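Local coordinates for protein putative phosphatase (PDB 3KYA) that is of unknown function but, as a putative phosphatase, may be a hydrolase, and binds zinc ions and carries an immunoglobulin-like IPT/TIG domain, at residues 243-251 with 263-274; 254-262 with 339-347. All coordinates share one frame; numbering follows the deposited sequence.

Interaction 1. Residues 243-251 with 263-274. With EDO (1,2-ethanediol), chain B.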
loop_
_atom_site.group_PDB
_atom_site.type_symbol
_atom_site.label_atom_id
_atom_site.label_comp_id
_atom_site.label_asym_id
_atom_site.label_seq_id
_atom_site.Cartn_x
_atom_site.Cartn_y
_atom_site.Cartn_z
ATOM N N ILE A 243 21.708 -16.994 -35.593
ATOM C CA ILE A 243 20.317 -17.374 -35.842
ATOM C C ILE A 243 19.444 -16.222 -36.388
ATOM O O ILE A 243 18.415 -16.474 -37.017
ATOM C CB ILE A 243 19.681 -18.006 -34.570
ATOM C CG1 ILE A 243 18.459 -18.851 -34.929
ATOM C CG2 ILE A 243 19.328 -16.933 -33.544
ATOM C CD1 ILE A 243 17.865 -19.590 -33.745
ATOM N N ALA A 244 19.843 -14.973 -36.144
ATOM C CA ALA A 244 19.101 -13.812 -36.647
ATOM C C ALA A 244 20.019 -12.609 -36.822
ATOM O O ALA A 244 20.878 -12.333 -35.979
ATOM C CB ALA A 244 17.934 -13.469 -35.725
ATOM N N ALA A 245 19.835 -11.904 -37.935
ATOM C CA ALA A 245 20.615 -10.715 -38.246
ATOM C C ALA A 245 19.754 -9.617 -38.870
ATOM O O ALA A 245 19.199 -9.811 -39.956
ATOM C CB ALA A 245 21.762 -11.059 -39.204
ATOM N N TYR A 246 19.626 -8.497 -38.156
ATOM C CA TYR A 246 19.002 -7.287 -38.703
ATOM C C TYR A 246 19.958 -6.138 -38.361
ATOM O O TYR A 246 20.768 -5.744 -39.205
ATOM C CB TYR A 246 17.568 -7.063 -38.207
ATOM C CG TYR A 246 16.959 -5.834 -38.847
ATOM C CD1 TYR A 246 16.631 -5.833 -40.203
ATOM C CD2 TYR A 246 16.752 -4.671 -38.124
ATOM C CE1 TYR A 246 16.095 -4.712 -40.818
ATOM C CE2 TYR A 246 16.206 -3.533 -38.733
ATOM C CZ TYR A 246 15.889 -3.565 -40.084
ATOM O OH TYR A 246 15.354 -2.456 -40.705
ATOM N N LYS A 247 19.872 -5.632 -37.131
ATOM C CA LYS A 247 20.786 -4.627 -36.587
ATOM C C LYS A 247 20.242 -4.065 -35.284
ATOM O O LYS A 247 19.038 -4.122 -35.030
ATOM C CB LYS A 247 21.041 -3.446 -37.538
ATOM C CG LYS A 247 19.816 -2.618 -37.886
ATOM C CD LYS A 247 20.189 -1.431 -38.781
ATOM C CE LYS A 247 18.965 -0.695 -39.230
ATOM N NZ LYS A 247 19.279 0.485 -40.093
ATOM N N GLN A 248 21.138 -3.517 -34.477
ATOM C CA GLN A 248 20.766 -2.791 -33.262
ATOM C C GLN A 248 19.798 -3.516 -32.325
ATOM O O GLN A 248 18.833 -2.926 -31.812
ATOM C CB GLN A 248 20.175 -1.437 -33.682
ATOM C CG GLN A 248 21.141 -0.602 -34.497
ATOM C CD GLN A 248 20.542 0.711 -34.932
ATOM O OE1 GLN A 248 19.507 0.746 -35.590
ATOM N NE2 GLN A 248 21.189 1.795 -34.567
ATOM N N CYS A 249 20.050 -4.800 -32.100
ATOM C CA CYS A 249 19.225 -5.579 -31.176
ATOM C C CYS A 249 19.601 -5.224 -29.733
ATOM O O CYS A 249 20.781 -5.044 -29.421
ATOM C CB CYS A 249 19.417 -7.064 -31.433
ATOM S SG CYS A 249 18.345 -8.122 -30.471
ATOM N N ASN A 250 18.605 -5.116 -28.853
ATOM C CA ASN A 250 18.842 -4.790 -27.444
ATOM C C ASN A 250 18.479 -5.961 -26.514
ATOM O O ASN A 250 18.630 -5.849 -25.302
ATOM C CB ASN A 250 18.039 -3.558 -27.012
ATOM C CG ASN A 250 18.150 -2.392 -27.999
ATOM O OD1 ASN A 250 17.129 -1.819 -28.388
ATOM N ND2 ASN A 250 19.375 -2.068 -28.434
ATOM N N GLY A 251 17.966 -7.053 -27.066
ATOM C CA GLY A 251 17.594 -8.209 -26.254
ATOM C C GLY A 251 16.736 -9.214 -26.995
ATOM O O GLY A 251 16.096 -8.877 -28.004
ATOM N N PHE A 263 12.631 -10.891 -30.346
ATOM C CA PHE A 263 13.787 -9.996 -30.293
ATOM C C PHE A 263 13.439 -8.688 -31.028
ATOM O O PHE A 263 12.519 -8.662 -31.858
ATOM C CB PHE A 263 15.061 -10.661 -30.827
ATOM C CG PHE A 263 15.021 -10.980 -32.293
ATOM C CD1 PHE A 263 14.405 -12.131 -32.749
ATOM C CD2 PHE A 263 15.639 -10.144 -33.206
ATOM C CE1 PHE A 263 14.373 -12.425 -34.102
ATOM C CE2 PHE A 263 15.597 -10.419 -34.576
ATOM C CZ PHE A 263 14.971 -11.560 -35.019
ATOM N N ASN A 264 14.145 -7.607 -30.698
ATOM C CA ASN A 264 13.839 -6.294 -31.286
ATOM C C ASN A 264 14.960 -5.670 -32.107
ATOM O O ASN A 264 16.006 -6.270 -32.333
ATOM C CB ASN A 264 13.494 -5.290 -30.170
ATOM C CG ASN A 264 14.738 -4.696 -29.508
ATOM O OD1 ASN A 264 15.741 -5.394 -29.280
ATOM N ND2 ASN A 264 14.679 -3.405 -29.191
ATOM N N SER A 265 14.681 -4.460 -32.595
ATOM C CA SER A 265 15.682 -3.580 -33.155
ATOM C C SER A 265 15.341 -2.172 -32.667
ATOM O O SER A 265 14.175 -1.746 -32.696
ATOM C CB SER A 265 15.740 -3.602 -34.679
ATOM O OG SER A 265 16.660 -2.620 -35.144
ATOM N N TYR A 266 16.363 -1.470 -32.204
ATOM C CA TYR A 266 16.256 -0.072 -31.808
ATOM C C TYR A 266 15.895 0.859 -32.981
ATOM O O TYR A 266 15.260 1.907 -32.785
ATOM C CB TYR A 266 17.595 0.311 -31.188
ATOM C CG TYR A 266 17.993 1.769 -31.075
ATOM C CD1 TYR A 266 18.577 2.435 -32.148
ATOM C CD2 TYR A 266 17.917 2.434 -29.859
ATOM C CE1 TYR A 266 19.003 3.737 -32.032
ATOM C CE2 TYR A 266 18.350 3.734 -29.728
ATOM C CZ TYR A 266 18.892 4.375 -30.813
ATOM O OH TYR A 266 19.313 5.658 -30.685
ATOM N N GLU A 267 16.301 0.480 -34.189
ATOM C CA GLU A 267 16.063 1.320 -35.384
ATOM C C GLU A 267 14.672 1.978 -35.387
ATOM O O GLU A 267 14.556 3.217 -35.325
ATOM C CB GLU A 267 16.248 0.508 -36.660
ATOM C CG GLU A 267 16.135 1.383 -37.923
ATOM C CD GLU A 267 15.897 0.594 -39.188
ATOM O OE1 GLU A 267 15.217 -0.455 -39.133
ATOM O OE2 GLU A 267 16.376 1.046 -40.250
ATOM N N LYS A 268 13.628 1.155 -35.467
ATOM C CA LYS A 268 12.234 1.631 -35.434
ATOM C C LYS A 268 11.453 1.047 -34.250
ATOM O O LYS A 268 10.241 1.214 -34.149
ATOM C CB LYS A 268 11.524 1.262 -36.730
ATOM C CG LYS A 268 12.103 1.919 -37.967
ATOM C CD LYS A 268 11.426 1.372 -39.211
ATOM C CE LYS A 268 11.885 2.099 -40.456
ATOM N NZ LYS A 268 11.343 1.473 -41.691
ATOM N N GLY A 269 12.152 0.354 -33.357
ATOM C CA GLY A 269 11.505 -0.310 -32.224
ATOM C C GLY A 269 10.694 -1.525 -32.657
ATOM O O GLY A 269 9.658 -1.830 -32.068
ATOM N N GLN A 270 11.156 -2.202 -33.705
ATOM C CA GLN A 270 10.505 -3.415 -34.198
ATOM C C GLN A 270 10.551 -4.551 -33.178
ATOM O O GLN A 270 11.508 -4.657 -32.422
ATOM C CB GLN A 270 11.206 -3.971 -35.447
ATOM C CG GLN A 270 11.271 -3.117 -36.711
ATOM C CD GLN A 270 12.489 -2.212 -36.831
ATOM O OE1 GLN A 270 13.002 -1.689 -35.852
ATOM N NE2 GLN A 270 12.912 -1.972 -38.066
ATOM N N VAL A 271 9.526 -5.396 -33.185
ATOM C CA VAL A 271 9.518 -6.640 -32.423
ATOM C C VAL A 271 9.344 -7.768 -33.437
ATOM O O VAL A 271 8.371 -7.774 -34.201
ATOM C CB VAL A 271 8.434 -6.696 -31.324
ATOM C CG1 VAL A 271 8.334 -8.104 -30.733
ATOM C CG2 VAL A 271 8.738 -5.675 -30.223
ATOM N N PHE A 272 10.313 -8.691 -33.461
ATOM C CA PHE A 272 10.316 -9.837 -34.365
ATOM C C PHE A 272 10.045 -11.127 -33.600
ATOM O O PHE A 272 10.469 -11.265 -32.452
ATOM C CB PHE A 272 11.667 -9.990 -35.077
ATOM C CG PHE A 272 12.059 -8.816 -35.921
ATOM C CD1 PHE A 272 11.472 -8.613 -37.158
ATOM C CD2 PHE A 272 13.051 -7.945 -35.503
ATOM C CE1 PHE A 272 11.841 -7.533 -37.946
ATOM C CE2 PHE A 272 13.427 -6.863 -36.288
ATOM C CZ PHE A 272 12.818 -6.658 -37.508
ATOM N N ARG A 273 9.363 -12.067 -34.256
ATOM C CA ARG A 273 9.008 -13.371 -33.690
ATOM C C ARG A 273 9.584 -14.500 -34.538
ATOM O O ARG A 273 9.281 -14.593 -35.734
ATOM C CB ARG A 273 7.487 -13.527 -33.665
ATOM C CG ARG A 273 6.950 -14.808 -33.020
ATOM C CD ARG A 273 5.455 -14.942 -33.262
ATOM N NE ARG A 273 4.825 -16.063 -32.558
ATOM C CZ ARG A 273 4.893 -17.341 -32.923
ATOM N NH1 ARG A 273 5.608 -17.711 -33.979
ATOM N NH2 ARG A 273 4.258 -18.265 -32.211
ATOM N N LEU A 274 10.384 -15.364 -33.915
ATOM C CA LEU A 274 10.956 -16.531 -34.575
ATOM C C LEU A 274 10.532 -17.822 -33.874
ATOM O O LEU A 274 10.656 -17.951 -32.645
ATOM C CB LEU A 274 12.487 -16.458 -34.586
ATOM C CG LEU A 274 13.214 -17.690 -35.137
ATOM C CD1 LEU A 274 12.818 -17.961 -36.606
ATOM C CD2 LEU A 274 14.714 -17.519 -34.994
HETATM C C1 EDO B . 21.356 1.332 -28.887
HETATM O O1 EDO B . 22.253 0.525 -28.104
HETATM C C2 EDO B . 21.458 0.952 -30.362
HETATM O O2 EDO B . 20.764 -0.271 -30.624
HETATM O O HOH W 1 17.754 -6.667 -34.506
#
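Tyr246 and Lys247 converge on the carboxylate of Glu267, one on each oxygen. Tyr246 OH donates to Glu267 OE1 at a short 2.5 Å, on the syn side of the oxygen, while Lys247 NZ makes a salt bridge to Glu267 OE2 at 3.0 Å from above the carboxylate plane. Lys247 CG sits between the backbone N and the carbonyl carbon (chi1 62°), and the straight chain beyond carries the ammonium across. Gln270 NE2 is a second donor to Glu267 OE1. With an alanine in place of Glu267, the Tyr246 hydroxyl and Gln270 NE2 would probably lose their shared acceptor and the Lys247 ammonium its counter-charge. Ser265 OG donates to Lys247 O (2.8 Å) and accepts from Glu267 N, an ST turn at the start of the loop that carries Glu267. Tyr266 N reaches Gln248 O at 2.9 Å, nearly straight (173°). Asn250 and Asn264 pair reciprocally: Asn250 N meets Asn264 OD1 on a lone pair (2.9 Å), and Asn264 ND2 returns to Asn250 OD1 (3.0 Å). Ala244 CB rests 3.6 Å from Phe263 CZ. The loop between two successive four-stranded sheets is thus pinned to a hairpin by polar bonds, and the gathered donors would probably stabilise Glu267 as an anion.

Interaction 2. Residues 254-262 with 339-347. With ZN (zinc ion), chain C.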
loop_
_atom_site.group_PDB
_atom_site.type_symbol
_atom_site.label_atom_id
_atom_site.label_comp_id
_atom_site.label_asym_id
_atom_site.label_seq_id
_atom_site.Cartn_x
_atom_site.Cartn_y
_atom_site.Cartn_z
ATOM N N ILE A 254 12.501 -15.647 -24.591
ATOM C CA ILE A 254 11.750 -16.859 -24.918
ATOM C C ILE A 254 10.393 -16.879 -24.217
ATOM O O ILE A 254 10.308 -16.557 -23.015
ATOM C CB ILE A 254 12.565 -18.133 -24.521
ATOM C CG1 ILE A 254 13.753 -18.315 -25.466
ATOM C CG2 ILE A 254 11.706 -19.389 -24.560
ATOM C CD1 ILE A 254 13.372 -18.726 -26.906
ATOM N N HIS A 255 9.335 -17.236 -24.953
ATOM C CA HIS A 255 8.000 -17.351 -24.358
ATOM C C HIS A 255 8.013 -18.571 -23.427
ATOM O O HIS A 255 8.322 -19.674 -23.877
ATOM C CB HIS A 255 6.905 -17.495 -25.413
ATOM C CG HIS A 255 5.530 -17.297 -24.866
ATOM N ND1 HIS A 255 4.785 -18.323 -24.336
ATOM C CD2 HIS A 255 4.780 -16.173 -24.724
ATOM C CE1 HIS A 255 3.625 -17.850 -23.910
ATOM N NE2 HIS A 255 3.598 -16.545 -24.130
ATOM N N PRO A 256 7.661 -18.382 -22.145
ATOM C CA PRO A 256 7.796 -19.474 -21.163
ATOM C C PRO A 256 6.849 -20.663 -21.339
ATOM O O PRO A 256 7.115 -21.721 -20.764
ATOM C CB PRO A 256 7.552 -18.773 -19.819
ATOM C CG PRO A 256 6.698 -17.593 -20.164
ATOM C CD PRO A 256 7.126 -17.150 -21.528
ATOM N N ILE A 257 5.784 -20.520 -22.127
ATOM C CA ILE A 257 4.870 -21.633 -22.362
ATOM C C ILE A 257 5.039 -22.260 -23.745
ATOM O O ILE A 257 5.152 -23.483 -23.850
ATOM C CB ILE A 257 3.381 -21.232 -22.195
ATOM C CG1 ILE A 257 3.158 -20.495 -20.860
ATOM C CG2 ILE A 257 2.480 -22.470 -22.316
ATOM C CD1 ILE A 257 3.572 -21.270 -19.624
ATOM N N ASN A 258 5.032 -21.431 -24.793
ATOM C CA ASN A 258 5.084 -21.918 -26.178
ATOM C C ASN A 258 6.480 -21.992 -26.809
ATOM O O ASN A 258 6.645 -22.595 -27.872
ATOM C CB ASN A 258 4.098 -21.122 -27.053
ATOM C CG ASN A 258 2.648 -21.332 -26.630
ATOM O OD1 ASN A 258 2.251 -22.443 -26.284
ATOM N ND2 ASN A 258 1.843 -20.255 -26.651
ATOM N N GLY A 259 7.453 -21.327 -26.190
ATOM C CA GLY A 259 8.853 -21.414 -26.597
ATOM C C GLY A 259 9.392 -20.591 -27.750
ATOM O O GLY A 259 10.587 -20.678 -28.039
ATOM N N GLU A 260 8.553 -19.798 -28.425
ATOM C CA GLU A 260 9.055 -18.989 -29.531
ATOM C C GLU A 260 9.952 -17.866 -28.985
ATOM O O GLU A 260 9.931 -17.565 -27.785
ATOM C CB GLU A 260 7.916 -18.456 -30.430
ATOM C CG GLU A 260 7.030 -17.341 -29.849
ATOM C CD GLU A 260 5.945 -17.824 -28.900
ATOM O OE1 GLU A 260 6.000 -18.995 -28.442
ATOM O OE2 GLU A 260 5.017 -17.015 -28.622
ATOM N N LEU A 261 10.730 -17.263 -29.881
ATOM C CA LEU A 261 11.685 -16.214 -29.553
ATOM C C LEU A 261 11.247 -14.823 -30.026
ATOM O O LEU A 261 10.893 -14.639 -31.191
ATOM C CB LEU A 261 13.036 -16.530 -30.193
ATOM C CG LEU A 261 14.196 -15.567 -29.882
ATOM C CD1 LEU A 261 14.597 -15.626 -28.404
ATOM C CD2 LEU A 261 15.382 -15.864 -30.787
ATOM N N TYR A 262 11.283 -13.857 -29.111
ATOM C CA TYR A 262 11.009 -12.466 -29.429
ATOM C C TYR A 262 12.294 -11.653 -29.304
ATOM O O TYR A 262 13.019 -11.779 -28.310
ATOM C CB TYR A 262 9.897 -11.915 -28.529
ATOM C CG TYR A 262 8.569 -12.588 -28.803
ATOM C CD1 TYR A 262 7.775 -12.202 -29.887
ATOM C CD2 TYR A 262 8.131 -13.650 -28.019
ATOM C CE1 TYR A 262 6.579 -12.844 -30.155
ATOM C CE2 TYR A 262 6.935 -14.285 -28.274
ATOM C CZ TYR A 262 6.164 -13.889 -29.345
ATOM O OH TYR A 262 4.986 -14.543 -29.604
ATOM N N TYR A 339 -1.034 -11.228 -24.660
ATOM C CA TYR A 339 -0.687 -12.359 -25.529
ATOM C C TYR A 339 -1.926 -13.071 -26.033
ATOM O O TYR A 339 -2.730 -13.544 -25.244
ATOM C CB TYR A 339 0.165 -13.346 -24.744
ATOM C CG TYR A 339 0.798 -14.461 -25.560
ATOM C CD1 TYR A 339 1.929 -14.213 -26.334
ATOM C CD2 TYR A 339 0.305 -15.768 -25.502
ATOM C CE1 TYR A 339 2.565 -15.250 -27.059
ATOM C CE2 TYR A 339 0.925 -16.809 -26.223
ATOM C CZ TYR A 339 2.052 -16.535 -26.993
ATOM O OH TYR A 339 2.686 -17.541 -27.701
ATOM N N ASP A 340 -2.084 -13.145 -27.351
ATOM C CA ASP A 340 -3.208 -13.866 -27.952
ATOM C C ASP A 340 -2.818 -15.336 -27.934
ATOM O O ASP A 340 -1.926 -15.752 -28.674
ATOM C CB ASP A 340 -3.495 -13.388 -29.376
ATOM C CG ASP A 340 -4.679 -14.103 -30.009
ATOM O OD1 ASP A 340 -4.867 -15.309 -29.738
ATOM O OD2 ASP A 340 -5.431 -13.472 -30.797
ATOM N N GLU A 341 -3.495 -16.110 -27.092
ATOM C CA GLU A 341 -3.172 -17.528 -26.905
ATOM C C GLU A 341 -3.509 -18.447 -28.077
ATOM O O GLU A 341 -2.971 -19.549 -28.147
ATOM C CB GLU A 341 -3.813 -18.052 -25.619
ATOM C CG GLU A 341 -3.158 -17.430 -24.396
ATOM C CD GLU A 341 -3.420 -18.191 -23.115
ATOM O OE1 GLU A 341 -4.602 -18.421 -22.779
ATOM O OE2 GLU A 341 -2.434 -18.528 -22.433
ATOM N N ILE A 342 -4.371 -18.004 -28.984
ATOM C CA ILE A 342 -4.720 -18.798 -30.167
ATOM C C ILE A 342 -3.674 -18.559 -31.266
ATOM O O ILE A 342 -3.116 -19.510 -31.804
ATOM C CB ILE A 342 -6.153 -18.497 -30.657
ATOM C CG1 ILE A 342 -7.169 -18.712 -29.530
ATOM C CG2 ILE A 342 -6.519 -19.377 -31.840
ATOM C CD1 ILE A 342 -7.165 -20.105 -28.941
ATOM N N LYS A 343 -3.389 -17.297 -31.579
ATOM C CA LYS A 343 -2.345 -16.945 -32.557
ATOM C C LYS A 343 -0.931 -17.186 -32.030
ATOM O O LYS A 343 0.011 -17.275 -32.806
ATOM C CB LYS A 343 -2.419 -15.459 -32.947
ATOM C CG LYS A 343 -3.496 -15.082 -33.914
ATOM C CD LYS A 343 -3.629 -13.560 -34.008
ATOM N N LYS A 344 -0.789 -17.238 -30.710
ATOM C CA LYS A 344 0.507 -17.393 -30.054
ATOM C C LYS A 344 1.460 -16.232 -30.379
ATOM O O LYS A 344 2.642 -16.428 -30.662
ATOM C CB LYS A 344 1.127 -18.767 -30.383
ATOM C CG LYS A 344 0.284 -19.931 -29.885
ATOM C CD LYS A 344 0.965 -21.269 -30.140
ATOM C CE LYS A 344 0.114 -22.422 -29.653
ATOM N NZ LYS A 344 0.694 -23.727 -30.067
ATOM N N GLU A 345 0.918 -15.014 -30.307
ATOM C CA GLU A 345 1.660 -13.786 -30.561
ATOM C C GLU A 345 1.238 -12.703 -29.583
ATOM O O GLU A 345 0.088 -12.668 -29.149
ATOM C CB GLU A 345 1.322 -13.213 -31.947
ATOM C CG GLU A 345 1.638 -14.097 -33.133
ATOM C CD GLU A 345 1.213 -13.467 -34.455
ATOM O OE1 GLU A 345 0.545 -12.410 -34.449
ATOM O OE2 GLU A 345 1.541 -14.051 -35.506
ATOM N N PHE A 346 2.158 -11.798 -29.283
ATOM C CA PHE A 346 1.822 -10.603 -28.526
ATOM C C PHE A 346 1.113 -9.615 -29.466
ATOM O O PHE A 346 1.305 -9.670 -30.688
ATOM C CB PHE A 346 3.075 -9.979 -27.932
ATOM C CG PHE A 346 3.599 -10.726 -26.765
ATOM C CD1 PHE A 346 2.942 -10.654 -25.548
ATOM C CD2 PHE A 346 4.732 -11.533 -26.875
ATOM C CE1 PHE A 346 3.403 -11.367 -24.454
ATOM C CE2 PHE A 346 5.194 -12.244 -25.792
ATOM C CZ PHE A 346 4.526 -12.167 -24.574
ATOM N N ILE A 347 0.291 -8.734 -28.897
ATOM C CA ILE A 347 -0.429 -7.721 -29.674
ATOM C C ILE A 347 0.109 -6.325 -29.328
ATOM O O ILE A 347 0.783 -6.146 -28.306
ATOM C CB ILE A 347 -1.972 -7.806 -29.485
ATOM C CG1 ILE A 347 -2.423 -7.368 -28.098
ATOM C CG2 ILE A 347 -2.485 -9.218 -29.723
ATOM C CD1 ILE A 347 -3.943 -7.424 -27.953
HETATM ZN ZN ZN C . -7.122 -14.492 -31.337
HETATM O O HOH W 2 -0.854 -20.331 -26.123
HETATM O O HOH W 3 -8.157 -12.904 -32.172
#
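Glu260 OE2 accepts two phenol hydroxyls: Tyr339 OH at 2.6 Å on its syn side and, from its own segment, Tyr262 OH at 2.7 Å on the anti lone pair. A bend at chi2 (-80°) turns the Glu260 carboxylate toward both. Tyr339 OH is gripped a second time, as acceptor, by Asn258 ND2 at 3.0 Å, the bond lying in the amide plane. Lys344 O is only 3.2 Å from Glu260 OE2, acceptor against acceptor; Arg273 NH2 hydrogen-bonds Lys344 O and makes a long, weak ion pair with OE2, which may offset the repulsion between the two acceptors. His255 forms an offset stack on Tyr339, ring centres 4.0 Å apart and planes at 24°, with NE2 over the centre of the phenol ring. The imidazole is held from both nitrogens, since ND1 accepts from Asn258 N and NE2 is hydrogen-bonded to Gly321 O. Phe346 turns its edge to the face of Tyr262 (planes at 68°), while Tyr339 CD1 lies over a face of Phe346, completing a four-ring aromatic cluster. On the far side of the 339-347 hairpin, whose turn contains a G1 beta bulge, Asp340 OD2 binds a zinc ion at 2.0 Å; Asp340 OD1 accepts from Ile342 N (an Asx turn) and from Lys343 N (an Asx motif). Asp340 also packs on Tyr37 of the second subunit. Within the chain, the contact sets the turn between strands 252-254 and 261-265 against the hairpin of strands 333-340 and 345-352, with Ile315 and Ile317 of strand 313-317 touching Tyr262 and Phe346 respectively.

Strand 240-246 ends one four-stranded antiparallel sheet, and the loop after it enters the next, which starts at strand 252-254. Interaction 1 closes this short excursion, 243-251 meeting 263-274 across eleven residues that include all of 254-262. Those residues reach forward to 339-347 in interaction 2, closing a loop of 76 residues that passes through 263-274; the two contacts therefore cross. They share strand 261-265, whose Leu261 N probably donates a hydrogen bond to Leu274 O on the neighbouring strand 270-274, and they also meet through an arginine of the 263-274 segment. Together they tie three successive four-stranded sheets, an arrangement consistent with neighbouring blades of a beta-propeller.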